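Local atomic coordinates of triabin (Triatoma pallidipennis, PDB entry 1AVG), a protein that inhibits thrombin by forming a non-covalent one-to-one complex, blocking thrombin-induced platelet aggregation and fibrin formation while scarcely affecting amidolytic activity. Residues D5-E9 with V109-I113; F15-F21 with Q79-K83; G23-L27 with D135-K139; T34-Q40 with Q52-Y58. All coordinates share one frame; numbering follows the deposited sequence.

Contact 1 (D5-E9 with V109-I113)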
# COMPACT_ATOMS: atom_id res chain seq x y z
N ASP C 5 -18.72 -9.02 6.55
CA ASP C 5 -19.42 -9.51 7.73
C ASP C 5 -18.62 -9.17 8.99
O ASP C 5 -17.73 -9.92 9.39
CB ASP C 5 -19.65 -11.02 7.62
CG ASP C 5 -20.82 -11.50 8.46
OD1 ASP C 5 -21.98 -11.20 8.10
OD2 ASP C 5 -20.59 -12.20 9.46
N CYS C 6 -18.96 -8.05 9.60
CA CYS C 6 -18.31 -7.57 10.81
C CYS C 6 -18.35 -8.61 11.92
O CYS C 6 -17.47 -8.65 12.78
CB CYS C 6 -18.97 -6.28 11.30
SG CYS C 6 -19.05 -5.01 10.01
N SER C 7 -19.38 -9.44 11.90
CA SER C 7 -19.57 -10.49 12.90
C SER C 7 -18.38 -11.45 12.94
O SER C 7 -17.86 -11.77 14.02
CB SER C 7 -20.86 -11.26 12.61
OG SER C 7 -21.88 -10.41 12.12
N ILE C 8 -17.94 -11.90 11.77
CA ILE C 8 -16.82 -12.84 11.68
C ILE C 8 -15.48 -12.14 11.52
O ILE C 8 -14.54 -12.70 10.95
CB ILE C 8 -17.03 -13.89 10.55
CG1 ILE C 8 -17.04 -13.23 9.17
CG2 ILE C 8 -18.34 -14.65 10.76
CD1 ILE C 8 -17.26 -14.22 8.03
N GLU C 9 -15.39 -10.90 11.99
CA GLU C 9 -14.15 -10.15 11.92
C GLU C 9 -13.38 -10.35 13.23
O GLU C 9 -13.76 -11.16 14.07
CB GLU C 9 -14.42 -8.66 11.69
CG GLU C 9 -14.30 -8.21 10.24
CD GLU C 9 -12.87 -8.23 9.71
OE1 GLU C 9 -11.92 -8.16 10.53
OE2 GLU C 9 -12.69 -8.32 8.48
N VAL C 109 -12.82 0.62 10.55
CA VAL C 109 -13.83 -0.01 11.42
C VAL C 109 -14.89 -0.75 10.60
O VAL C 109 -15.26 -0.31 9.51
CB VAL C 109 -14.54 1.10 12.29
CG1 VAL C 109 -15.72 0.54 13.05
CG2 VAL C 109 -13.57 1.74 13.27
N CYS C 110 -15.35 -1.89 11.10
CA CYS C 110 -16.41 -2.61 10.40
C CYS C 110 -17.68 -2.24 11.15
O CYS C 110 -17.75 -2.39 12.36
CB CYS C 110 -16.18 -4.12 10.46
SG CYS C 110 -17.17 -5.04 9.23
N ARG C 111 -18.65 -1.69 10.43
CA ARG C 111 -19.91 -1.24 11.01
C ARG C 111 -21.14 -1.99 10.52
O ARG C 111 -21.29 -2.27 9.33
CB ARG C 111 -20.07 0.24 10.72
CG ARG C 111 -21.38 0.89 11.14
CD ARG C 111 -21.08 2.35 11.40
NE ARG C 111 -22.01 3.34 10.84
CZ ARG C 111 -22.53 3.30 9.62
NH1 ARG C 111 -22.27 2.31 8.79
NH2 ARG C 111 -23.19 4.36 9.18
N SER C 112 -21.99 -2.36 11.47
CA SER C 112 -23.23 -3.03 11.15
C SER C 112 -24.34 -2.10 11.57
O SER C 112 -24.44 -1.74 12.75
CB SER C 112 -23.35 -4.34 11.91
OG SER C 112 -22.35 -5.24 11.49
N ILE C 113 -25.10 -1.61 10.60
CA ILE C 113 -26.21 -0.73 10.92
C ILE C 113 -27.44 -1.59 10.73
O ILE C 113 -27.52 -2.39 9.78
CB ILE C 113 -26.32 0.54 10.00
CG1 ILE C 113 -25.04 0.76 9.18
CG2 ILE C 113 -26.55 1.78 10.84
CD1 ILE C 113 -25.05 0.11 7.81

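Contact 2 (F15-F21 with Q79-K83)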
# COMPACT_ATOMS: atom_id res chain seq x y z
N PHE C 15 -7.37 -2.01 21.85
CA PHE C 15 -8.20 -0.83 21.67
C PHE C 15 -8.58 -0.17 23.00
O PHE C 15 -9.17 -0.81 23.87
CB PHE C 15 -9.46 -1.19 20.88
CG PHE C 15 -10.33 -0.01 20.52
CD1 PHE C 15 -9.85 0.98 19.67
CD2 PHE C 15 -11.61 0.10 21.03
CE1 PHE C 15 -10.65 2.07 19.34
CE2 PHE C 15 -12.41 1.19 20.71
CZ PHE C 15 -11.93 2.18 19.86
N LYS C 16 -8.23 1.10 23.15
CA LYS C 16 -8.56 1.84 24.35
C LYS C 16 -9.77 2.71 23.97
O LYS C 16 -9.62 3.84 23.49
CB LYS C 16 -7.38 2.70 24.80
N PRO C 17 -10.99 2.21 24.24
CA PRO C 17 -12.27 2.86 23.95
C PRO C 17 -12.40 4.34 24.30
O PRO C 17 -13.02 5.09 23.56
CB PRO C 17 -13.27 2.00 24.72
CG PRO C 17 -12.46 1.46 25.84
CD PRO C 17 -11.20 1.06 25.13
N GLU C 18 -11.78 4.77 25.39
CA GLU C 18 -11.90 6.17 25.75
C GLU C 18 -11.00 7.14 24.98
O GLU C 18 -11.18 8.35 25.07
CB GLU C 18 -11.77 6.37 27.26
CG GLU C 18 -12.58 7.57 27.79
CD GLU C 18 -14.05 7.56 27.33
OE1 GLU C 18 -14.69 6.48 27.33
OE2 GLU C 18 -14.56 8.64 26.96
N GLU C 19 -10.01 6.61 24.27
CA GLU C 19 -9.15 7.48 23.47
C GLU C 19 -9.91 7.72 22.18
O GLU C 19 -9.74 8.75 21.52
CB GLU C 19 -7.80 6.83 23.18
CG GLU C 19 -6.75 7.02 24.27
CD GLU C 19 -5.35 6.62 23.83
OE1 GLU C 19 -5.09 5.41 23.69
OE2 GLU C 19 -4.51 7.52 23.62
N PHE C 20 -10.74 6.76 21.81
CA PHE C 20 -11.53 6.89 20.61
C PHE C 20 -12.80 7.68 20.87
O PHE C 20 -13.07 8.65 20.16
CB PHE C 20 -11.91 5.54 20.02
CG PHE C 20 -12.72 5.66 18.76
CD1 PHE C 20 -14.10 5.88 18.83
CD2 PHE C 20 -12.10 5.64 17.52
CE1 PHE C 20 -14.84 6.09 17.67
CE2 PHE C 20 -12.84 5.84 16.36
CZ PHE C 20 -14.21 6.07 16.44
N PHE C 21 -13.61 7.23 21.82
CA PHE C 21 -14.86 7.92 22.13
C PHE C 21 -14.59 9.19 22.91
O PHE C 21 -14.93 9.32 24.10
CB PHE C 21 -15.84 7.01 22.85
CG PHE C 21 -16.29 5.87 22.02
CD1 PHE C 21 -17.10 6.08 20.91
CD2 PHE C 21 -15.86 4.58 22.30
CE1 PHE C 21 -17.48 5.02 20.09
CE2 PHE C 21 -16.24 3.51 21.49
CZ PHE C 21 -17.05 3.73 20.38
N GLN C 79 -17.26 -6.28 20.64
CA GLN C 79 -18.05 -5.37 19.83
C GLN C 79 -18.70 -4.29 20.69
O GLN C 79 -19.13 -4.55 21.81
CB GLN C 79 -19.11 -6.17 19.08
CG GLN C 79 -19.66 -5.54 17.81
CD GLN C 79 -20.39 -6.55 16.93
OE1 GLN C 79 -20.47 -6.38 15.71
NE2 GLN C 79 -20.93 -7.59 17.54
N TYR C 80 -18.71 -3.06 20.17
CA TYR C 80 -19.31 -1.93 20.87
C TYR C 80 -20.59 -1.58 20.12
O TYR C 80 -20.55 -1.18 18.96
CB TYR C 80 -18.34 -0.75 20.89
CG TYR C 80 -17.10 -1.03 21.70
CD1 TYR C 80 -16.20 -2.02 21.31
CD2 TYR C 80 -16.85 -0.35 22.89
CE1 TYR C 80 -15.09 -2.34 22.08
CE2 TYR C 80 -15.73 -0.65 23.66
CZ TYR C 80 -14.85 -1.65 23.25
OH TYR C 80 -13.75 -1.96 24.02
N SER C 81 -21.73 -1.81 20.77
CA SER C 81 -23.03 -1.55 20.17
C SER C 81 -23.70 -0.27 20.68
O SER C 81 -23.63 0.04 21.87
CB SER C 81 -23.95 -2.74 20.42
OG SER C 81 -23.34 -3.95 19.99
N PHE C 82 -24.35 0.46 19.78
CA PHE C 82 -25.03 1.70 20.12
C PHE C 82 -26.42 1.77 19.51
O PHE C 82 -26.63 1.29 18.39
CB PHE C 82 -24.23 2.91 19.63
CG PHE C 82 -22.87 3.03 20.24
CD1 PHE C 82 -21.80 2.31 19.73
CD2 PHE C 82 -22.65 3.87 21.33
CE1 PHE C 82 -20.52 2.42 20.29
CE2 PHE C 82 -21.38 3.99 21.90
CZ PHE C 82 -20.32 3.26 21.38
N LYS C 83 -27.36 2.33 20.26
CA LYS C 83 -28.72 2.52 19.78
C LYS C 83 -28.80 4.01 19.51
O LYS C 83 -28.45 4.82 20.36
CB LYS C 83 -29.77 2.13 20.83
CG LYS C 83 -29.89 0.62 21.07
CD LYS C 83 -31.18 0.27 21.81
CE LYS C 83 -32.38 0.37 20.88
NZ LYS C 83 -32.31 -0.65 19.80

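Contact 3 (G23-L27 with D135-K139)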
# COMPACT_ATOMS: atom_id res chain seq x y z
N GLY C 23 -13.97 13.45 21.46
CA GLY C 23 -13.73 14.34 20.33
C GLY C 23 -14.65 14.18 19.13
O GLY C 23 -15.79 13.72 19.24
N THR C 24 -14.13 14.58 17.97
CA THR C 24 -14.88 14.53 16.73
C THR C 24 -14.14 13.74 15.66
O THR C 24 -12.93 13.87 15.49
CB THR C 24 -15.15 15.97 16.20
OG1 THR C 24 -15.79 16.75 17.22
CG2 THR C 24 -16.04 15.92 14.96
N TRP C 25 -14.89 12.89 14.96
CA TRP C 25 -14.37 12.07 13.87
C TRP C 25 -15.28 12.38 12.70
O TRP C 25 -16.48 12.55 12.87
CB TRP C 25 -14.50 10.58 14.19
CG TRP C 25 -13.59 10.08 15.27
CD1 TRP C 25 -13.91 9.86 16.58
CD2 TRP C 25 -12.23 9.65 15.11
NE1 TRP C 25 -12.85 9.30 17.24
CE2 TRP C 25 -11.80 9.15 16.36
CE3 TRP C 25 -11.33 9.62 14.04
CZ2 TRP C 25 -10.52 8.64 16.56
CZ3 TRP C 25 -10.06 9.11 14.24
CH2 TRP C 25 -9.66 8.62 15.49
N TYR C 26 -14.69 12.50 11.52
CA TYR C 26 -15.44 12.77 10.30
C TYR C 26 -15.40 11.49 9.48
O TYR C 26 -14.37 10.86 9.36
CB TYR C 26 -14.82 13.93 9.54
CG TYR C 26 -15.02 15.26 10.22
CD1 TYR C 26 -14.12 15.71 11.19
CD2 TYR C 26 -16.08 16.08 9.87
CE1 TYR C 26 -14.29 16.96 11.79
CE2 TYR C 26 -16.26 17.32 10.46
CZ TYR C 26 -15.36 17.76 11.41
OH TYR C 26 -15.52 19.02 11.96
N LEU C 27 -16.53 11.12 8.90
CA LEU C 27 -16.62 9.90 8.13
C LEU C 27 -17.36 10.12 6.80
O LEU C 27 -18.56 10.36 6.78
CB LEU C 27 -17.32 8.84 8.99
CG LEU C 27 -18.03 7.62 8.41
CD1 LEU C 27 -17.08 6.72 7.66
CD2 LEU C 27 -18.65 6.87 9.57
N ASP C 135 -15.92 19.07 4.10
CA ASP C 135 -16.79 18.62 5.18
C ASP C 135 -17.33 19.78 5.99
O ASP C 135 -16.64 20.78 6.21
CB ASP C 135 -16.05 17.68 6.15
CG ASP C 135 -15.45 16.47 5.48
OD1 ASP C 135 -15.97 16.02 4.44
OD2 ASP C 135 -14.45 15.95 6.02
N PRO C 136 -18.58 19.66 6.43
CA PRO C 136 -19.18 20.72 7.23
C PRO C 136 -18.44 20.70 8.56
O PRO C 136 -17.96 19.65 8.99
CB PRO C 136 -20.61 20.23 7.42
CG PRO C 136 -20.85 19.36 6.22
CD PRO C 136 -19.57 18.61 6.12
N ASP C 137 -18.29 21.86 9.20
CA ASP C 137 -17.62 21.89 10.49
C ASP C 137 -18.58 21.22 11.47
O ASP C 137 -19.78 21.47 11.42
CB ASP C 137 -17.34 23.34 10.92
CG ASP C 137 -16.62 23.43 12.26
OD1 ASP C 137 -15.79 22.55 12.56
OD2 ASP C 137 -16.88 24.41 13.00
N ALA C 138 -18.06 20.35 12.33
CA ALA C 138 -18.90 19.67 13.30
C ALA C 138 -19.70 20.70 14.10
O ALA C 138 -20.86 20.47 14.41
CB ALA C 138 -18.05 18.82 14.23
N LYS C 139 -19.09 21.85 14.38
CA LYS C 139 -19.74 22.92 15.14
C LYS C 139 -20.98 23.48 14.42
O LYS C 139 -21.92 23.95 15.06
CB LYS C 139 -18.73 24.04 15.43

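Contact 4 (T34-Q40 with Q52-Y58)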
# COMPACT_ATOMS: atom_id res chain seq x y z
N THR C 34 -20.80 14.95 -0.46
CA THR C 34 -20.79 15.93 0.61
C THR C 34 -22.20 16.12 1.15
O THR C 34 -22.43 16.90 2.08
CB THR C 34 -20.23 17.27 0.10
OG1 THR C 34 -20.25 18.23 1.16
CG2 THR C 34 -21.04 17.77 -1.09
N SER C 35 -23.14 15.33 0.63
CA SER C 35 -24.53 15.41 1.05
C SER C 35 -25.14 14.03 0.99
O SER C 35 -24.88 13.27 0.04
CB SER C 35 -25.29 16.35 0.11
OG SER C 35 -24.54 17.52 -0.18
N PRO C 36 -25.93 13.64 2.01
CA PRO C 36 -26.25 14.44 3.20
C PRO C 36 -25.12 14.42 4.22
O PRO C 36 -24.37 13.44 4.29
CB PRO C 36 -27.49 13.74 3.74
CG PRO C 36 -27.28 12.33 3.37
CD PRO C 36 -26.78 12.44 1.96
N ALA C 37 -24.98 15.49 4.99
CA ALA C 37 -24.27 15.41 6.27
C ALA C 37 -25.24 15.14 7.44
O ALA C 37 -26.37 15.63 7.45
CB ALA C 37 -23.47 16.68 6.50
N VAL C 38 -24.78 14.35 8.41
CA VAL C 38 -25.58 14.00 9.59
C VAL C 38 -24.66 13.92 10.83
O VAL C 38 -23.60 13.30 10.77
CB VAL C 38 -26.30 12.65 9.32
CG1 VAL C 38 -26.00 11.63 10.39
CG2 VAL C 38 -27.79 12.86 9.20
N CYS C 39 -25.00 14.61 11.91
CA CYS C 39 -24.17 14.56 13.11
C CYS C 39 -24.74 13.59 14.13
O CYS C 39 -25.92 13.67 14.51
CB CYS C 39 -24.02 15.93 13.77
SG CYS C 39 -23.11 15.86 15.35
N GLN C 40 -23.90 12.68 14.60
CA GLN C 40 -24.29 11.67 15.58
C GLN C 40 -23.48 11.91 16.84
O GLN C 40 -22.25 12.00 16.78
CB GLN C 40 -23.99 10.27 15.05
CG GLN C 40 -24.74 9.94 13.77
CD GLN C 40 -24.04 8.88 12.93
OE1 GLN C 40 -24.30 8.77 11.74
NE2 GLN C 40 -23.17 8.10 13.55
N GLN C 52 -18.50 13.15 18.68
CA GLN C 52 -19.33 13.59 17.57
C GLN C 52 -18.80 12.98 16.29
O GLN C 52 -17.66 13.23 15.89
CB GLN C 52 -19.31 15.11 17.45
CG GLN C 52 -19.64 15.85 18.73
CD GLN C 52 -19.51 17.35 18.57
OE1 GLN C 52 -18.51 17.84 18.05
NE2 GLN C 52 -20.52 18.08 19.01
N ILE C 53 -19.61 12.11 15.68
CA ILE C 53 -19.23 11.48 14.43
C ILE C 53 -20.05 12.22 13.38
O ILE C 53 -21.27 12.27 13.46
CB ILE C 53 -19.63 9.98 14.38
CG1 ILE C 53 -19.11 9.23 15.61
CG2 ILE C 53 -19.12 9.35 13.09
CD1 ILE C 53 -17.73 8.63 15.48
N VAL C 54 -19.37 12.88 12.45
CA VAL C 54 -20.04 13.59 11.38
C VAL C 54 -19.94 12.66 10.18
O VAL C 54 -18.85 12.41 9.68
CB VAL C 54 -19.35 14.93 11.09
CG1 VAL C 54 -19.96 15.59 9.87
CG2 VAL C 54 -19.48 15.85 12.28
N GLU C 55 -21.07 12.08 9.78
CA GLU C 55 -21.10 11.16 8.65
C GLU C 55 -21.58 11.85 7.38
O GLU C 55 -22.60 12.53 7.39
CB GLU C 55 -22.00 9.96 8.97
CG GLU C 55 -21.98 8.88 7.90
CD GLU C 55 -22.46 7.54 8.40
OE1 GLU C 55 -22.61 7.38 9.62
OE2 GLU C 55 -22.68 6.64 7.57
N ILE C 56 -20.87 11.63 6.28
CA ILE C 56 -21.19 12.26 5.00
C ILE C 56 -21.37 11.26 3.87
O ILE C 56 -20.67 10.24 3.81
CB ILE C 56 -20.05 13.20 4.59
CG1 ILE C 56 -19.72 14.17 5.72
CG2 ILE C 56 -20.43 13.97 3.35
CD1 ILE C 56 -18.24 14.41 5.91
N GLY C 57 -22.33 11.54 2.99
CA GLY C 57 -22.58 10.70 1.82
C GLY C 57 -23.41 9.44 1.98
O GLY C 57 -23.52 8.64 1.04
N TYR C 58 -24.01 9.26 3.16
CA TYR C 58 -24.81 8.07 3.41
C TYR C 58 -26.25 8.35 3.02
O TYR C 58 -27.03 8.89 3.79
CB TYR C 58 -24.72 7.65 4.87
CG TYR C 58 -25.21 6.25 5.15
CD1 TYR C 58 -24.87 5.19 4.31
CD2 TYR C 58 -25.99 5.97 6.26
CE1 TYR C 58 -25.30 3.90 4.57
CE2 TYR C 58 -26.43 4.69 6.54
CZ TYR C 58 -26.08 3.65 5.69
OH TYR C 58 -26.53 2.38 5.96

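Contact 1 (D5-E9 with V109-I113)
Cys6 and Cys110 are joined by a disulfide, and this covalent link dominates the meeting of the N-terminal loop with strand 106-115. The side chain of Cys6 can be followed outward. Its CB points toward the strand and lies 3.5 Å from the hydroxyl OG of Ser112, two residues on from Cys110 and on the same side of the strand. One bond further, SG of Cys6 stands anti to its own carbonyl carbon (chi1 -54°), which carries it across to Cys110. There it bonds to SG of Cys110 at 2.0 Å. A chi3 of -78° gives the bridge left-handed torsion. From the other side, Cys110 sends its sulfur anti to its backbone N, with chi1 -163°. SG of Cys6 also lies 3.4 Å from the backbone N of Arg111. Glu9 adds a looser apolar approach, its CG 4.4 Å from SG of Cys110.

The loop turns sharply beside the bridge, with Glu9 N donating to Cys6 O at 3.2 Å. Polar groups around the sulfurs are held by the next strand: Asp122 OD2 is hydrogen-bonded to both Cys6 N and Ser112 OG, and Glu9 OE2 bonds Tyr124 OH. Arg111, between Cys110 and Ser112, points the other way, to the interior carboxylate of Glu55, so the loop lies on the outer face of the beta barrel. Strand 106-115 runs between strands 92-101 and 122-128, bonding through its backbone to Thr97 and Asp95 on one flank and to Leu125 and Arg123 on the other.

Contact 2 (F15-F21 with Q79-K83)
The nearest CA atoms of the two segments, those of Pro17 and Tyr80, are 9.1 Å apart, and segments 15-21 and 79-83 meet through side chains reaching across from each. Tyr80 is the central piece. With CG anti to its carbonyl carbon (chi1 -65°), its ring extends toward the short helix 17-20 and receives three neighbours. Phe15 presents its edge to the face of Tyr80 in a T-shaped pair, the ring centroids 5.9 Å apart and the planes at 82°. Pro17 touches farther out, its CB 3.8 Å from CE2 of Tyr80, while its CG and CD lie close to the phenol oxygen. Phe21 comes in obliquely beside Pro17, nearer the root of the ring, its CE2 4.2 Å from CD2 of Tyr80.

The second aromatic meeting is between Phe21 and Phe82, which come from opposite directions and meet obliquely through their CZ and CE1 atoms, the closest pair being CZ of Phe21 and CZ of Phe82 at 3.5 Å. Their planes are inclined by 51°. Phe20 lies over one face of the Phe21 ring, its CD1 above the centre, and Phe82 also meets Phe42 edge-to-face. The helical turn is itself secured by Phe21 N donating to Pro17 O at 2.8 Å. As in lipocalins, a short N-terminal helix packs here against one end of the barrel.

Apart from the Tyr80 hydroxyl, which lies beside Phe15 and Pro17, the groups that meet are aromatic or proline carbons; the association probably rests on dispersion, the electrostatics of the T-shaped pair and exclusion of water, with no polar bond between the two segments to fix its register.

Contact 3 (G23-L27 with D135-K139)
Tyr26 extends its ring from strand 24-28 along the turn that leads into helix 138-141, so that successive residues of the turn meet successive parts of the ring. Near its root, CB of Asp135 lies 4.0 Å from CD2 of Tyr26; the two side chains cross at a slant, yet the carboxylate is only 14° from the ring plane. Next, the carbonyl oxygen of Pro136 sits at the ring's edge, 3.2 Å from CE2 of Tyr26. At the end of the ring, the phenol OH accepts a hydrogen bond from Ala138 N, 2.9 Å long with an angle of 153° at the hydrogen, and the donor approaches near the ring plane. The OH thus takes up an amide of the helix's first turn, just after the N-cap position at Asp137.

Gly23, Thr24 and Trp25 match the Gly-X-Trp signature at the first strand of lipocalins. Trp25 lies on the opposite side of the strand from Thr24 and Tyr26, packed on Phe127, stacked with Phe20 and in cation-pi contact with Arg129, another familiar lipocalin feature. Thr24 has CG2 anti to its backbone N, which directs this methyl to CB of Ala138 at 3.6 Å and leaves OG1 to bond Gln52 OE1. Asp135 OD2 accepts from Ser132 N and forms a salt bridge with a basic side chain of another protein chain.

Contact 4 (T34-Q40 with Q52-Y58)
Val38 and Glu55 form a hydrogen-bonded antiparallel pair at the middle of this ladder: Val38 N donates to Glu55 O, and Glu55 N returns a bond to Val38 O, each 3.0 Å. Gln40 and Ile53 repeat the pattern with two bonds of 2.9 Å, N to O. Ala37-Ile56 and Cys39-Val54 are the non-hydrogen-bonded pairs, and the short strand axes run at 161°. At the open end, Gly57 N bonds Pro36 O at 3.1 Å; positive phi at Gly57 turns the chain out of the strand there. Past it, CG of Pro36, which follows a cis peptide, rests 3.5 Å from Tyr58 O.

Further out, the two faces differ. Glu55, extended with CG anti to its backbone N, sends its carboxylate inward, where His29 and Arg111 hold OE2. Ile56, on the face of Ala37, Cys39 and Val54, lays CG2 against CA of Thr34. Ala37, Cys39 and Val54 pack beneath Ile141 of helix 138-141, and Cys39 is disulfide-bonded to Cys142. This is a beta hairpin of strands 37-43 and 51-56 in the calycin barrel, with Val38, Gln40, Ile53 and Glu55 on the inner face and the C-terminal helix over the outer one.

In the fold
All four contacts attach to one continuous sheet that closes as the barrel. Contacts 3 and 4 are the nearest pair, their centres 8 Å apart: strand 24-28 runs beside strand 51-56, with Leu27 N 2.8 Å from Val54 O. Contact 1 reaches contact 4 across the barrel interior, although their centres are 19 Å apart, through the salt bridge from Arg111 NH2 to Glu55 OE2 at 2.8 Å. Contact 2 joins contact 3 by a probable hydrogen bond, Trp25 NE1 to Phe20 O at 3.0 Å. Contacts 1 and 3, with centres 23 Å apart on opposite sides of the chain's centre, each have one residue near another protein chain, Glu9 and Asp135 respectively.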